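Local coordinates for switch-activating protein 1 (Schizosaccharomyces pombe, PDB 6EXT) that binds specific DNA sequences needed for mating-type switching and blocks replication forks at a barrier site in the rDNA spacer, at residues R73-R78 / E94-C99. Sequence-based numbering, arbitrary orientation.
Sequences RVYEQR and ELDQLC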
# COMPACT_ATOMS: atom_id res chain seq x y z
N ARG A 73 7.20 -0.99 -4.38
CA ARG A 73 8.46 -1.08 -5.11
C ARG A 73 8.96 0.31 -5.49
O ARG A 73 10.16 0.61 -5.34
CB ARG A 73 8.29 -1.93 -6.35
CG ARG A 73 9.56 -1.99 -7.20
CD ARG A 73 9.40 -2.97 -8.34
NE ARG A 73 10.57 -2.97 -9.22
CZ ARG A 73 11.67 -3.72 -9.05
NH1 ARG A 73 11.79 -4.56 -8.03
NH2 ARG A 73 12.65 -3.63 -9.92
N VAL A 74 8.08 1.16 -6.00
CA VAL A 74 8.52 2.51 -6.37
C VAL A 74 8.91 3.29 -5.11
O VAL A 74 9.86 4.08 -5.13
CB VAL A 74 7.44 3.22 -7.19
CG1 VAL A 74 7.85 4.67 -7.49
CG2 VAL A 74 7.17 2.46 -8.49
N TYR A 75 8.19 3.07 -4.01
CA TYR A 75 8.55 3.69 -2.74
C TYR A 75 9.97 3.35 -2.34
O TYR A 75 10.74 4.22 -1.91
CB TYR A 75 7.60 3.23 -1.64
CG TYR A 75 8.05 3.54 -0.25
CD1 TYR A 75 8.10 4.85 0.19
CD2 TYR A 75 8.40 2.53 0.64
CE1 TYR A 75 8.49 5.15 1.47
CE2 TYR A 75 8.80 2.85 1.95
CZ TYR A 75 8.82 4.17 2.34
OH TYR A 75 9.21 4.55 3.61
N GLU A 76 10.34 2.07 -2.43
CA GLU A 76 11.69 1.69 -2.03
C GLU A 76 12.72 2.36 -2.93
O GLU A 76 13.78 2.79 -2.46
CB GLU A 76 11.86 0.17 -2.08
CG GLU A 76 11.09 -0.58 -1.02
CD GLU A 76 11.61 -0.40 0.39
OE1 GLU A 76 12.72 0.17 0.58
OE2 GLU A 76 10.92 -0.85 1.32
N GLN A 77 12.41 2.49 -4.22
CA GLN A 77 13.30 3.22 -5.13
C GLN A 77 13.43 4.67 -4.70
O GLN A 77 14.54 5.22 -4.66
CB GLN A 77 12.76 3.13 -6.56
CG GLN A 77 12.88 1.76 -7.18
CD GLN A 77 12.11 1.60 -8.47
OE1 GLN A 77 11.39 2.51 -8.90
NE2 GLN A 77 12.26 0.45 -9.10
N ARG A 78 12.32 5.31 -4.39
CA ARG A 78 12.33 6.71 -4.01
C ARG A 78 13.14 6.90 -2.73
O ARG A 78 13.96 7.82 -2.63
CB ARG A 78 10.88 7.18 -3.86
CG ARG A 78 10.64 8.65 -3.72
CD ARG A 78 9.17 8.97 -4.02
NE ARG A 78 8.24 8.41 -3.07
CZ ARG A 78 7.35 7.43 -3.32
NH1 ARG A 78 7.28 6.86 -4.51
NH2 ARG A 78 6.55 7.02 -2.36
N GLU A 94 2.85 12.33 2.38
CA GLU A 94 1.80 11.43 2.85
C GLU A 94 2.01 10.02 2.30
O GLU A 94 1.94 9.03 3.04
CB GLU A 94 0.42 11.95 2.47
CG GLU A 94 -0.66 10.97 2.97
CD GLU A 94 -2.11 11.41 2.80
OE1 GLU A 94 -2.40 12.34 2.02
OE2 GLU A 94 -2.96 10.76 3.45
N LEU A 95 2.27 9.89 1.00
CA LEU A 95 2.44 8.55 0.46
C LEU A 95 3.63 7.85 1.10
O LEU A 95 3.55 6.66 1.42
CB LEU A 95 2.60 8.64 -1.06
CG LEU A 95 2.63 7.28 -1.76
CD1 LEU A 95 1.34 6.47 -1.47
CD2 LEU A 95 2.81 7.46 -3.23
N ASP A 96 4.74 8.57 1.29
CA ASP A 96 5.90 7.98 1.96
C ASP A 96 5.53 7.48 3.35
O ASP A 96 5.92 6.38 3.74
CB ASP A 96 7.04 8.99 2.06
CG ASP A 96 7.73 9.25 0.75
OD1 ASP A 96 7.49 8.53 -0.23
OD2 ASP A 96 8.52 10.22 0.70
N GLN A 97 4.77 8.29 4.11
CA GLN A 97 4.39 7.90 5.46
C GLN A 97 3.51 6.66 5.45
O GLN A 97 3.72 5.73 6.24
CB GLN A 97 3.67 9.05 6.17
CG GLN A 97 4.52 10.28 6.40
CD GLN A 97 3.68 11.52 6.69
OE1 GLN A 97 2.46 11.44 6.84
NE2 GLN A 97 4.34 12.67 6.76
N LEU A 98 2.53 6.63 4.54
CA LEU A 98 1.65 5.46 4.41
C LEU A 98 2.44 4.22 4.04
O LEU A 98 2.22 3.14 4.60
CB LEU A 98 0.57 5.72 3.38
CG LEU A 98 -0.43 6.82 3.74
CD1 LEU A 98 -1.24 7.27 2.52
CD2 LEU A 98 -1.36 6.29 4.82
N CYS A 99 3.35 4.35 3.07
CA CYS A 99 4.18 3.22 2.67
C CYS A 99 5.06 2.74 3.83
O CYS A 99 5.23 1.53 4.03
CB CYS A 99 5.02 3.59 1.46
SG CYS A 99 4.03 3.80 -0.07
O HOH W 1 9.81 10.76 -1.53
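Tyr75 and Cys99 meet where two helices cross in the all-helical N-terminal domain, a member of the helix-turn-helix clan. The helices are 61-81 and the long 90-115. The axes of their segments 73-78 and 94-99 approach to 10.5 Å, with a crossing angle of -111°. Cys99 places its CB almost squarely over one face of the Tyr75 ring. This is a CH-pi contact, with Cys99 CB 3.5 Å from the centroid of the Tyr75 ring. Cys99 SG lies obliquely to the Tyr75 ring, 4.6 Å from its centroid, as a Cys sulfur-aromatic contact. Tyr75 holds CG anti to its own N (chi1 167°), which carries the ring across to helix 90-115. There Tyr75 CE1 packs 3.6 Å from the backbone O of Asp96.

Beside the ring edge, Arg78 and Asp96 form a salt bridge. The guanidinium and carboxylate are nearly coplanar, 6° apart. Arg78 grips side-on, but both of its nitrogens go to the same oxygen, OD1. NE reaches the syn lone pair, and Arg78 NH2, at 2.8 Å from Asp96 OD1, comes nearly head-on to the C-O bond. The other carboxylate oxygen is occupied too: a water donates to Asp96 OD2 at 2.6 Å and accepts a weak bond from Arg78 NE. A bend at chi3 turns the guanidinium into place. CD2 of Leu95 packs obliquely against it.

With an alanine here instead of Tyr75, Cys99 CB is likely to lose the ring face it packs on, and a gap would probably open between the two segments beside the salt bridge.

Further out, Cys99 also touches Ile71 and Met72 of helix 61-81, and Tyr75 extends to Asp100. Leu95 reaches Met24 of helix 17-29, linking the crossing to a third helix. A second salt bridge ties the two crossing helices, from Glu76 OE2 to Lys103 NZ.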